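Local atomic coordinates of nuclear movement protein (Encephalitozoon cuniculi, PDB entry 2O30), a protein that is of uncertain function but carries a CS domain of the p23 and NudC type and may bind unfolded proteins. Residues A[16-21]-A[38-43]; A[29-34]-A[65-70]; A[63-66]-A[71-74]. The protein carries 1 engineered substitution. One frame throughout, in Å; residues are numbered along the deposited sequence.

From the N terminus, strand 15-21 supplies the first half of contact 1, and the chain then passes through residues 29-34, where contact 2 opens, before residues 38-43 close contact 1. Contact 2 closes only at 65-70, so the two contacts cross along the chain. Contact 3 opens on 63-66, overlapping the closing segment of contact 2 at Trp65 and Val66, and closes on 71-74 after the short connection 67-70; it follows contact 1 in series. Contacts 1 and 2 pack the three-stranded sheet 31-36, 39-44 and 47-51 against the larger antiparallel sheet. Contact 3 lies within that larger sheet, whose strand 71-78 also pairs with 15-21.

Contact 1 (A[16-21]-A[38-43]); sequences INIQFP and KKICVK
The ring of Phe20 is met obliquely by Val42, whose CG1 methyl lies 3.5 Å from Phe20 CE1. The same methyl, Val42 CG1, comes within 3.7 Å of Phe20 CZ, so it sits beside the far end of the ring; the two side chains approach from opposite directions. Phe20 has its CG between the backbone N and the carbonyl carbon (chi1 61°), and this rotamer carries the ring from strand 15-21 across to strand 39-44. On Val42, CG1 is the branch anti to the backbone N (chi1 175°), and it is this branch that does the touching. Two residues along on each strand, Ile18 and Ile40 reach toward each other tip to tip, with Ile18 CD1 3.8 Å from Ile40 CD1. The backbones stand well apart, Phe20 CA and Val42 CA being 9.8 Å from each other, so side chains alone span the gap between the two sheets. Strand 47-51 packs beside both pairs, Val49 touching Phe20 and Val42, and Ile50 touching Ile18 and Ile40. Neighbouring Cys41 has its CB on the other face of strand 39-44, and its SG is linked covalently to dithiothreitol, probably from the crystallisation liquor. All four touching residues are buried and meet through hydrocarbon alone, so this part of the core is held by apolar packing between the sheets of the domain, without polar pairing across it.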
ATOM      1  N   ILE A  16      11.843  14.530   4.906  1.00 19.61           N
ATOM      2  CA  ILE A  16      11.519  14.592   3.479  1.00 19.43           C
ATOM      3  C   ILE A  16      10.035  15.001   3.363  1.00 19.44           C
ATOM      4  O   ILE A  16       9.225  14.476   4.105  1.00 19.14           O
ATOM      5  CB  ILE A  16      11.747  13.212   2.826  1.00 20.19           C
ATOM      6  CG1 ILE A  16      13.252  12.934   2.650  1.00 20.11           C
ATOM      7  CG2 ILE A  16      11.057  13.087   1.445  1.00 21.08           C
ATOM      8  CD1 ILE A  16      13.983  13.832   1.588  1.00 21.04           C
ATOM      9  N   ASN A  17       9.726  15.922   2.442  1.00 19.29           N
ATOM     10  CA  ASN A  17       8.347  16.346   2.168  1.00 20.00           C
ATOM     11  C   ASN A  17       8.039  16.123   0.701  1.00 19.75           C
ATOM     12  O   ASN A  17       8.859  16.453  -0.163  1.00 18.92           O
ATOM     13  CB  ASN A  17       8.159  17.825   2.501  1.00 21.05           C
ATOM     14  CG  ASN A  17       8.339  18.111   3.979  1.00 25.61           C
ATOM     15  OD1 ASN A  17       7.565  17.624   4.816  1.00 27.92           O
ATOM     16  ND2 ASN A  17       9.352  18.908   4.305  1.00 29.13           N
ATOM     17  N   ILE A  18       6.871  15.543   0.421  1.00 18.82           N
ATOM     18  CA  ILE A  18       6.456  15.287  -0.964  1.00 19.18           C
ATOM     19  C   ILE A  18       5.081  15.936  -1.137  1.00 19.19           C
ATOM     20  O   ILE A  18       4.258  15.869  -0.230  1.00 18.34           O
ATOM     21  CB  ILE A  18       6.370  13.798  -1.266  1.00 19.96           C
ATOM     22  CG1 ILE A  18       7.752  13.125  -1.124  1.00 19.85           C
ATOM     23  CG2 ILE A  18       5.789  13.533  -2.691  1.00 20.65           C
ATOM     24  CD1 ILE A  18       7.682  11.594  -0.915  1.00 21.86           C
ATOM     25  N   GLN A  19       4.891  16.586  -2.274  1.00 18.35           N
ATOM     26  CA  GLN A  19       3.606  17.250  -2.582  1.00 19.55           C
ATOM     27  C   GLN A  19       3.082  16.779  -3.927  1.00 19.28           C
ATOM     28  O   GLN A  19       3.847  16.539  -4.872  1.00 19.12           O
ATOM     29  CB  GLN A  19       3.787  18.777  -2.615  1.00 20.07           C
ATOM     30  CG  GLN A  19       4.489  19.374  -1.401  1.00 24.76           C
ATOM     31  CD  GLN A  19       6.030  19.369  -1.525  1.00 30.12           C
ATOM     32  OE1 GLN A  19       6.600  19.631  -2.606  1.00 31.21           O
ATOM     33  NE2 GLN A  19       6.707  19.092  -0.407  1.00 32.06           N
ATOM     34  N   PHE A  20       1.761  16.637  -4.031  1.00 18.82           N
ATOM     35  CA  PHE A  20       1.160  16.328  -5.329  1.00 19.62           C
ATOM     36  C   PHE A  20      -0.287  16.800  -5.308  1.00 19.60           C
ATOM     37  O   PHE A  20      -0.864  16.954  -4.238  1.00 19.76           O
ATOM     38  CB  PHE A  20       1.275  14.839  -5.683  1.00 19.94           C
ATOM     39  CG  PHE A  20       0.578  13.912  -4.725  1.00 20.14           C
ATOM     40  CD1 PHE A  20       1.252  13.399  -3.616  1.00 19.96           C
ATOM     41  CD2 PHE A  20      -0.756  13.549  -4.921  1.00 18.96           C
ATOM     42  CE1 PHE A  20       0.629  12.522  -2.739  1.00 20.68           C
ATOM     43  CE2 PHE A  20      -1.390  12.690  -4.046  1.00 20.55           C
ATOM     44  CZ  PHE A  20      -0.686  12.166  -2.934  1.00 21.60           C
ATOM     45  N   PRO A  21      -0.858  17.074  -6.500  1.00 20.73           N
ATOM     46  CA  PRO A  21      -2.213  17.631  -6.549  1.00 21.92           C
ATOM     47  C   PRO A  21      -3.313  16.581  -6.399  1.00 23.53           C
ATOM     48  O   PRO A  21      -3.137  15.443  -6.849  1.00 23.75           O
ATOM     49  CB  PRO A  21      -2.257  18.278  -7.938  1.00 21.75           C
ATOM     50  CG  PRO A  21      -1.415  17.386  -8.771  1.00 20.95           C
ATOM     51  CD  PRO A  21      -0.260  16.956  -7.844  1.00 21.02           C
ATOM     52  N   LYS A  38      12.519   1.127   2.307  1.00 28.37           N
ATOM     53  CA  LYS A  38      12.743   2.326   1.488  1.00 28.68           C
ATOM     54  C   LYS A  38      11.781   2.409   0.315  1.00 28.84           C
ATOM     55  O   LYS A  38      11.759   3.416  -0.387  1.00 28.12           O
ATOM     56  CB  LYS A  38      14.191   2.399   0.971  1.00 29.08           C
ATOM     57  CG  LYS A  38      15.217   2.580   2.067  1.00 30.44           C
ATOM     58  CD  LYS A  38      16.493   3.214   1.517  1.00 31.65           C
ATOM     59  CE  LYS A  38      17.140   2.380   0.432  1.00 35.17           C
ATOM     60  NZ  LYS A  38      18.079   3.195  -0.407  1.00 36.51           N
ATOM     61  N   LYS A  39      11.001   1.345   0.107  1.00 28.99           N
ATOM     62  CA  LYS A  39      10.052   1.247  -1.001  1.00 29.24           C
ATOM     63  C   LYS A  39       8.868   2.156  -0.728  1.00 28.16           C
ATOM     64  O   LYS A  39       8.296   2.141   0.356  1.00 27.77           O
ATOM     65  CB  LYS A  39       9.569  -0.201  -1.181  1.00 30.62           C
ATOM     66  CG  LYS A  39      10.674  -1.229  -1.466  1.00 33.85           C
ATOM     67  CD  LYS A  39      11.223  -1.103  -2.886  1.00 37.61           C
ATOM     68  CE  LYS A  39      12.397  -2.069  -3.128  1.00 38.06           C
ATOM     69  NZ  LYS A  39      13.241  -1.611  -4.284  1.00 41.24           N
ATOM     70  N   ILE A  40       8.509   2.960  -1.716  1.00 27.28           N
ATOM     71  CA  ILE A  40       7.417   3.899  -1.560  1.00 27.02           C
ATOM     72  C   ILE A  40       6.454   3.761  -2.747  1.00 26.38           C
ATOM     73  O   ILE A  40       6.864   3.671  -3.895  1.00 25.70           O
ATOM     74  CB  ILE A  40       7.953   5.344  -1.434  1.00 27.14           C
ATOM     75  CG1 ILE A  40       6.792   6.356  -1.369  1.00 28.39           C
ATOM     76  CG2 ILE A  40       8.945   5.635  -2.564  1.00 26.67           C
ATOM     77  CD1 ILE A  40       7.257   7.815  -1.207  1.00 28.27           C
ATOM     78  N   CYS A  41       5.168   3.692  -2.427  1.00 26.71           N
ATOM     79  CA  CYS A  41       4.103   3.639  -3.417  1.00 26.49           C
ATOM     80  C   CYS A  41       3.069   4.693  -3.044  1.00 25.76           C
ATOM     81  O   CYS A  41       2.533   4.674  -1.933  1.00 25.24           O
ATOM     82  CB  CYS A  41       3.437   2.266  -3.394  1.00 26.98           C
ATOM     83  SG  CYS A  41       2.041   2.187  -4.547  1.00 30.53           S
ATOM     84  N   VAL A  42       2.808   5.623  -3.959  1.00 24.70           N
ATOM     85  CA  VAL A  42       1.777   6.637  -3.755  1.00 24.99           C
ATOM     86  C   VAL A  42       0.862   6.590  -4.973  1.00 24.87           C
ATOM     87  O   VAL A  42       1.319   6.710  -6.099  1.00 23.23           O
ATOM     88  CB  VAL A  42       2.385   8.062  -3.611  1.00 25.09           C
ATOM     89  CG1 VAL A  42       1.274   9.124  -3.520  1.00 26.39           C
ATOM     90  CG2 VAL A  42       3.310   8.128  -2.383  1.00 26.08           C
ATOM     91  N   LYS A  43      -0.424   6.403  -4.736  1.00 25.33           N
ATOM     92  CA  LYS A  43      -1.383   6.397  -5.835  1.00 26.55           C
ATOM     93  C   LYS A  43      -2.490   7.396  -5.571  1.00 26.95           C
ATOM     94  O   LYS A  43      -2.831   7.658  -4.432  1.00 25.94           O
ATOM     95  CB  LYS A  43      -1.952   4.997  -6.043  1.00 27.22           C
ATOM     96  CG  LYS A  43      -0.884   3.957  -6.320  1.00 28.33           C
ATOM     97  CD  LYS A  43      -1.416   2.819  -7.170  1.00 33.60           C
ATOM     98  CE  LYS A  43      -2.342   1.924  -6.397  1.00 35.64           C
ATOM     99  NZ  LYS A  43      -2.497   0.619  -7.123  1.00 38.10           N
TER

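Contact 2 (A[29-34]-A[65-70]); sequences SAIKIR and WVINGD
Lys32 NZ donates a 3.0 Å hydrogen bond to Ser29 O, arriving in the carbonyl plane on a lone pair, its extended chain running back alongside the segment, while its neighbours Ile31 and Ile33 turn their side chains to Trp65. Both isoleucines lie over one face of the indole. Trp65 CG lies between its backbone N and carbonyl carbon (chi1 62°), which turns that face to them. Ile33 CD1 stands 3.6 Å from the centroid of the Trp65 five-membered ring, 15° off the normal, and Ile31 CG2 lies 3.9 Å from the centroid of the Trp65 six-membered ring, 12° off the normal: two CH-pi contacts. The other branch of Ile31 reaches the rim, with Ile31 CD1 3.8 Å from Trp65 CZ3. Ile31 CD1 also lies 3.6 Å from Ile67 CD1, while Ile67 CG1 sits in plane at the indole edge. Arg34, next after Ile33, hydrogen-bonds through NH1 to the backbone O of Trp65 of the second subunit. The axes of strands 31-34 and 65-68 pass 10.2 Å apart, and the indole fills the interval near the surface, as in the CS-domain beta sandwich, a fold shared with p23 and small heat-shock proteins.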
ATOM      1  N   SER A  29     -11.032   7.214  -0.523  1.00 46.57           N
ATOM      2  CA  SER A  29     -10.032   6.159  -0.602  1.00 44.81           C
ATOM      3  C   SER A  29      -9.178   6.409  -1.848  1.00 42.67           C
ATOM      4  O   SER A  29      -8.459   5.519  -2.329  1.00 42.76           O
ATOM      5  CB  SER A  29     -10.728   4.802  -0.694  1.00 45.34           C
ATOM      6  OG  SER A  29     -11.801   4.867  -1.619  1.00 46.58           O
ATOM      7  N   ALA A  30      -9.263   7.638  -2.355  1.00 39.49           N
ATOM      8  CA  ALA A  30      -8.538   8.050  -3.542  1.00 36.31           C
ATOM      9  C   ALA A  30      -7.027   8.048  -3.308  1.00 34.13           C
ATOM     10  O   ALA A  30      -6.279   7.693  -4.207  1.00 33.69           O
ATOM     11  CB  ALA A  30      -8.992   9.434  -3.995  1.00 36.43           C
ATOM     12  N   ILE A  31      -6.600   8.443  -2.112  1.00 31.63           N
ATOM     13  CA  ILE A  31      -5.173   8.612  -1.819  1.00 29.90           C
ATOM     14  C   ILE A  31      -4.645   7.376  -1.112  1.00 28.53           C
ATOM     15  O   ILE A  31      -5.063   7.058   0.001  1.00 28.64           O
ATOM     16  CB  ILE A  31      -4.891   9.890  -0.997  1.00 30.44           C
ATOM     17  CG1 ILE A  31      -5.241  11.111  -1.846  1.00 31.46           C
ATOM     18  CG2 ILE A  31      -3.416   9.932  -0.548  1.00 29.47           C
ATOM     19  CD1 ILE A  31      -5.676  12.304  -1.059  1.00 34.33           C
ATOM     20  N   LYS A  32      -3.733   6.675  -1.775  1.00 26.18           N
ATOM     21  CA  LYS A  32      -3.166   5.459  -1.217  1.00 26.10           C
ATOM     22  C   LYS A  32      -1.660   5.633  -1.089  1.00 25.41           C
ATOM     23  O   LYS A  32      -0.991   5.865  -2.077  1.00 25.99           O
ATOM     24  CB  LYS A  32      -3.501   4.274  -2.117  1.00 25.84           C
ATOM     25  CG  LYS A  32      -4.999   3.907  -2.104  1.00 26.01           C
ATOM     26  CD  LYS A  32      -5.257   2.676  -2.994  1.00 27.84           C
ATOM     27  CE  LYS A  32      -6.700   2.144  -2.858  1.00 29.77           C
ATOM     28  NZ  LYS A  32      -7.455   2.770  -1.729  1.00 34.09           N
ATOM     29  N   ILE A  33      -1.145   5.522   0.133  1.00 25.34           N
ATOM     30  CA  ILE A  33       0.294   5.721   0.398  1.00 25.74           C
ATOM     31  C   ILE A  33       0.801   4.548   1.244  1.00 25.61           C
ATOM     32  O   ILE A  33       0.215   4.224   2.283  1.00 25.68           O
ATOM     33  CB  ILE A  33       0.558   7.065   1.123  1.00 25.86           C
ATOM     34  CG1 ILE A  33       0.042   8.222   0.266  1.00 26.01           C
ATOM     35  CG2 ILE A  33       2.059   7.241   1.416  1.00 25.82           C
ATOM     36  CD1 ILE A  33      -0.013   9.592   0.963  1.00 27.29           C
ATOM     37  N   ARG A  34       1.863   3.902   0.774  1.00 24.70           N
ATOM     38  CA  ARG A  34       2.515   2.809   1.511  1.00 24.94           C
ATOM     39  C   ARG A  34       4.033   2.980   1.433  1.00 25.11           C
ATOM     40  O   ARG A  34       4.566   3.182   0.351  1.00 24.28           O
ATOM     41  CB  ARG A  34       2.159   1.458   0.895  1.00 24.69           C
ATOM     42  CG  ARG A  34       2.834   0.254   1.569  1.00 25.88           C
ATOM     43  CD  ARG A  34       2.403  -1.090   0.965  1.00 25.55           C
ATOM     44  NE  ARG A  34       2.885  -1.310  -0.399  1.00 26.57           N
ATOM     45  CZ  ARG A  34       2.110  -1.448  -1.474  1.00 25.93           C
ATOM     46  NH1 ARG A  34       0.792  -1.406  -1.374  1.00 25.02           N
ATOM     47  NH2 ARG A  34       2.656  -1.648  -2.666  1.00 28.58           N
ATOM     48  N   TRP A  65       0.458  12.389   6.288  1.00 20.78           N
ATOM     49  CA  TRP A  65       0.035  13.197   5.156  1.00 22.13           C
ATOM     50  C   TRP A  65      -1.272  13.877   5.488  1.00 23.14           C
ATOM     51  O   TRP A  65      -2.011  13.420   6.357  1.00 24.16           O
ATOM     52  CB  TRP A  65      -0.096  12.365   3.899  1.00 21.51           C
ATOM     53  CG  TRP A  65      -1.110  11.261   3.953  1.00 21.13           C
ATOM     54  CD1 TRP A  65      -0.932   9.991   4.430  1.00 21.58           C
ATOM     55  CD2 TRP A  65      -2.458  11.334   3.489  1.00 20.72           C
ATOM     56  NE1 TRP A  65      -2.101   9.259   4.285  1.00 22.96           N
ATOM     57  CE2 TRP A  65      -3.048  10.066   3.705  1.00 23.05           C
ATOM     58  CE3 TRP A  65      -3.219  12.351   2.895  1.00 23.22           C
ATOM     59  CZ2 TRP A  65      -4.383   9.788   3.368  1.00 23.52           C
ATOM     60  CZ3 TRP A  65      -4.550  12.071   2.544  1.00 23.62           C
ATOM     61  CH2 TRP A  65      -5.113  10.796   2.784  1.00 21.82           C
ATOM     62  N   VAL A  66      -1.516  14.995   4.819  1.00 24.26           N
ATOM     63  CA  VAL A  66      -2.776  15.732   4.948  1.00 25.01           C
ATOM     64  C   VAL A  66      -3.076  16.390   3.619  1.00 24.95           C
ATOM     65  O   VAL A  66      -2.191  16.507   2.775  1.00 24.31           O
ATOM     66  CB  VAL A  66      -2.731  16.849   6.034  1.00 25.95           C
ATOM     67  CG1 VAL A  66      -2.797  16.262   7.453  1.00 28.18           C
ATOM     68  CG2 VAL A  66      -1.529  17.776   5.839  1.00 27.42           C
ATOM     69  N   ILE A  67      -4.327  16.810   3.431  1.00 24.92           N
ATOM     70  CA  ILE A  67      -4.705  17.575   2.242  1.00 26.13           C
ATOM     71  C   ILE A  67      -4.830  19.047   2.637  1.00 26.75           C
ATOM     72  O   ILE A  67      -5.575  19.389   3.570  1.00 26.71           O
ATOM     73  CB  ILE A  67      -6.033  17.061   1.629  1.00 26.04           C
ATOM     74  CG1 ILE A  67      -5.891  15.591   1.217  1.00 26.53           C
ATOM     75  CG2 ILE A  67      -6.443  17.955   0.445  1.00 25.50           C
ATOM     76  CD1 ILE A  67      -7.200  14.889   0.843  1.00 27.14           C
ATOM     77  N   ASN A  68      -4.090  19.906   1.946  1.00 27.70           N
ATOM     78  CA  ASN A  68      -4.195  21.365   2.079  1.00 29.03           C
ATOM     79  C   ASN A  68      -4.745  21.948   0.781  1.00 28.43           C
ATOM     80  O   ASN A  68      -4.029  22.045  -0.208  1.00 28.99           O
ATOM     81  CB  ASN A  68      -2.823  21.978   2.405  1.00 30.23           C
ATOM     82  CG  ASN A  68      -2.331  21.608   3.789  1.00 32.59           C
ATOM     83  OD1 ASN A  68      -1.253  21.025   3.947  1.00 37.34           O
ATOM     84  ND2 ASN A  68      -3.129  21.909   4.798  1.00 35.18           N
ATOM     85  N   GLY A  69      -6.025  22.328   0.770  1.00 28.22           N
ATOM     86  CA  GLY A  69      -6.667  22.711  -0.489  1.00 27.44           C
ATOM     87  C   GLY A  69      -6.572  21.615  -1.538  1.00 26.86           C
ATOM     88  O   GLY A  69      -7.028  20.494  -1.310  1.00 26.54           O
ATOM     89  N   ASP A  70      -5.978  21.940  -2.692  1.00 25.99           N
ATOM     90  CA  ASP A  70      -5.860  20.997  -3.801  1.00 26.29           C
ATOM     91  C   ASP A  70      -4.543  20.211  -3.749  1.00 24.94           C
ATOM     92  O   ASP A  70      -4.202  19.532  -4.706  1.00 25.06           O
ATOM     93  CB  ASP A  70      -5.967  21.716  -5.176  1.00 27.34           C
ATOM     94  CG  ASP A  70      -5.998  20.730  -6.353  1.00 31.85           C
ATOM     95  OD1 ASP A  70      -6.862  19.825  -6.316  1.00 37.93           O
ATOM     96  OD2 ASP A  70      -5.173  20.818  -7.312  1.00 33.26           O
TER

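Contact 3 (A[63-66]-A[71-74]); sequences LWWV and VVDV
The Leu63 and Val74 side chains cross at a slant, Leu63 CD1 lying 3.6 Å from Val74 CG1. Leu63 extends its CG away from its own backbone N (chi1 -180°); although its CB points neither toward strand 71-78 nor away from it, the bend at chi2 (57°) brings CD1 across. Val74 divides its two methyls between two partners: CG1, opposite its backbone N (chi1 -176°), serves Leu63, whereas CG2, beside the N, packs on the stem of Trp65, with Val74 CG2 3.9 Å from Trp65 CB. Trp65 and Val74 form a non-hydrogen-bonded antiparallel pair with their CA atoms 4.2 Å apart, and their side chains leave on the same face. Beyond its CB, however, the indole leads away from the partner strand, so only its near rim meets Val72: Val72 CG1, the branch opposite its backbone N, approaches obliquely, 3.9 Å from Trp65 CE3. On the other face, the side chains of Val66 and Asp73 both project, Asp73 with its CG beside its own backbone N, and their backbones make the hydrogen-bonded pair. Val66 N donates to Asp73 O at 3.0 Å, and Asp73 N returns a bond to Val66 O at 2.9 Å. The backbone O of Asp73 also receives a CA-H contact, Trp65 CA lying 3.1 Å from Asp73 O. Strand 71-78 is bonded on its other edge too, the backbones of Val72 and Val74 pairing with Phe20 and Ile18. Antiparallel and joined by residues 67-70, the strands make a beta hairpin within the larger antiparallel sheet of this CS-domain sandwich.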
ATOM      1  N   LEU A  63       5.651   8.518   9.031  1.00 22.15           N
ATOM      2  CA  LEU A  63       4.941   8.915   7.792  1.00 22.66           C
ATOM      3  C   LEU A  63       3.597   9.559   8.107  1.00 22.90           C
ATOM      4  O   LEU A  63       2.808   9.012   8.873  1.00 23.17           O
ATOM      5  CB  LEU A  63       4.731   7.700   6.889  1.00 22.98           C
ATOM      6  CG  LEU A  63       4.013   7.896   5.551  1.00 24.69           C
ATOM      7  CD1 LEU A  63       4.740   8.912   4.727  1.00 24.63           C
ATOM      8  CD2 LEU A  63       3.923   6.556   4.813  1.00 24.87           C
ATOM      9  N   TRP A  64       3.356  10.738   7.547  1.00 22.57           N
ATOM     10  CA  TRP A  64       2.099  11.448   7.787  1.00 21.75           C
ATOM     11  C   TRP A  64       1.742  12.183   6.508  1.00 21.82           C
ATOM     12  O   TRP A  64       2.601  12.541   5.725  1.00 21.22           O
ATOM     13  CB  TRP A  64       2.254  12.440   8.950  1.00 22.51           C
ATOM     14  CG  TRP A  64       1.018  13.249   9.253  1.00 22.61           C
ATOM     15  CD1 TRP A  64       0.862  14.599   9.106  1.00 24.24           C
ATOM     16  CD2 TRP A  64      -0.241  12.748   9.717  1.00 22.77           C
ATOM     17  NE1 TRP A  64      -0.420  14.972   9.459  1.00 25.50           N
ATOM     18  CE2 TRP A  64      -1.117  13.855   9.831  1.00 23.03           C
ATOM     19  CE3 TRP A  64      -0.712  11.473  10.055  1.00 24.60           C
ATOM     20  CZ2 TRP A  64      -2.448  13.720  10.278  1.00 23.06           C
ATOM     21  CZ3 TRP A  64      -2.048  11.341  10.487  1.00 25.73           C
ATOM     22  CH2 TRP A  64      -2.880  12.466  10.608  1.00 23.40           C
ATOM     23  N   TRP A  65       0.458  12.389   6.288  1.00 20.78           N
ATOM     24  CA  TRP A  65       0.035  13.197   5.156  1.00 22.13           C
ATOM     25  C   TRP A  65      -1.272  13.877   5.488  1.00 23.14           C
ATOM     26  O   TRP A  65      -2.011  13.420   6.357  1.00 24.16           O
ATOM     27  CB  TRP A  65      -0.096  12.365   3.899  1.00 21.51           C
ATOM     28  CG  TRP A  65      -1.110  11.261   3.953  1.00 21.13           C
ATOM     29  CD1 TRP A  65      -0.932   9.991   4.430  1.00 21.58           C
ATOM     30  CD2 TRP A  65      -2.458  11.334   3.489  1.00 20.72           C
ATOM     31  NE1 TRP A  65      -2.101   9.259   4.285  1.00 22.96           N
ATOM     32  CE2 TRP A  65      -3.048  10.066   3.705  1.00 23.05           C
ATOM     33  CE3 TRP A  65      -3.219  12.351   2.895  1.00 23.22           C
ATOM     34  CZ2 TRP A  65      -4.383   9.788   3.368  1.00 23.52           C
ATOM     35  CZ3 TRP A  65      -4.550  12.071   2.544  1.00 23.62           C
ATOM     36  CH2 TRP A  65      -5.113  10.796   2.784  1.00 21.82           C
ATOM     37  N   VAL A  66      -1.516  14.995   4.819  1.00 24.26           N
ATOM     38  CA  VAL A  66      -2.776  15.732   4.948  1.00 25.01           C
ATOM     39  C   VAL A  66      -3.076  16.390   3.619  1.00 24.95           C
ATOM     40  O   VAL A  66      -2.191  16.507   2.775  1.00 24.31           O
ATOM     41  CB  VAL A  66      -2.731  16.849   6.034  1.00 25.95           C
ATOM     42  CG1 VAL A  66      -2.797  16.262   7.453  1.00 28.18           C
ATOM     43  CG2 VAL A  66      -1.529  17.776   5.839  1.00 27.42           C
ATOM     44  N   VAL A  71      -3.809  20.308  -2.647  1.00 23.67           N
ATOM     45  CA  VAL A  71      -2.468  19.689  -2.603  1.00 23.39           C
ATOM     46  C   VAL A  71      -2.312  18.752  -1.411  1.00 22.77           C
ATOM     47  O   VAL A  71      -2.671  19.102  -0.279  1.00 23.91           O
ATOM     48  CB  VAL A  71      -1.368  20.769  -2.587  1.00 23.51           C
ATOM     49  CG1 VAL A  71       0.024  20.129  -2.412  1.00 25.48           C
ATOM     50  CG2 VAL A  71      -1.424  21.604  -3.871  1.00 24.32           C
ATOM     51  N   VAL A  72      -1.796  17.560  -1.678  1.00 21.28           N
ATOM     52  CA  VAL A  72      -1.496  16.593  -0.627  1.00 20.41           C
ATOM     53  C   VAL A  72      -0.069  16.856  -0.177  1.00 21.04           C
ATOM     54  O   VAL A  72       0.831  16.962  -1.013  1.00 19.89           O
ATOM     55  CB  VAL A  72      -1.624  15.144  -1.129  1.00 20.47           C
ATOM     56  CG1 VAL A  72      -1.318  14.161   0.011  1.00 20.77           C
ATOM     57  CG2 VAL A  72      -3.059  14.866  -1.646  1.00 21.86           C
ATOM     58  N   ASP A  73       0.124  16.966   1.134  1.00 21.07           N
ATOM     59  CA  ASP A  73       1.474  17.133   1.691  1.00 22.29           C
ATOM     60  C   ASP A  73       1.832  15.875   2.492  1.00 21.52           C
ATOM     61  O   ASP A  73       1.104  15.490   3.395  1.00 20.58           O
ATOM     62  CB  ASP A  73       1.516  18.389   2.548  1.00 23.67           C
ATOM     63  CG  ASP A  73       1.486  19.663   1.720  1.00 28.42           C
ATOM     64  OD1 ASP A  73       2.446  19.901   0.967  1.00 32.72           O
ATOM     65  OD2 ASP A  73       0.522  20.448   1.836  1.00 33.50           O
ATOM     66  N   VAL A  74       2.933  15.226   2.122  1.00 20.53           N
ATOM     67  CA  VAL A  74       3.396  13.992   2.779  1.00 20.08           C
ATOM     68  C   VAL A  74       4.721  14.331   3.466  1.00 20.24           C
ATOM     69  O   VAL A  74       5.540  15.068   2.907  1.00 19.81           O
ATOM     70  CB  VAL A  74       3.608  12.892   1.732  1.00 19.94           C
ATOM     71  CG1 VAL A  74       4.000  11.582   2.375  1.00 20.31           C
ATOM     72  CG2 VAL A  74       2.328  12.701   0.861  1.00 19.98           C
TER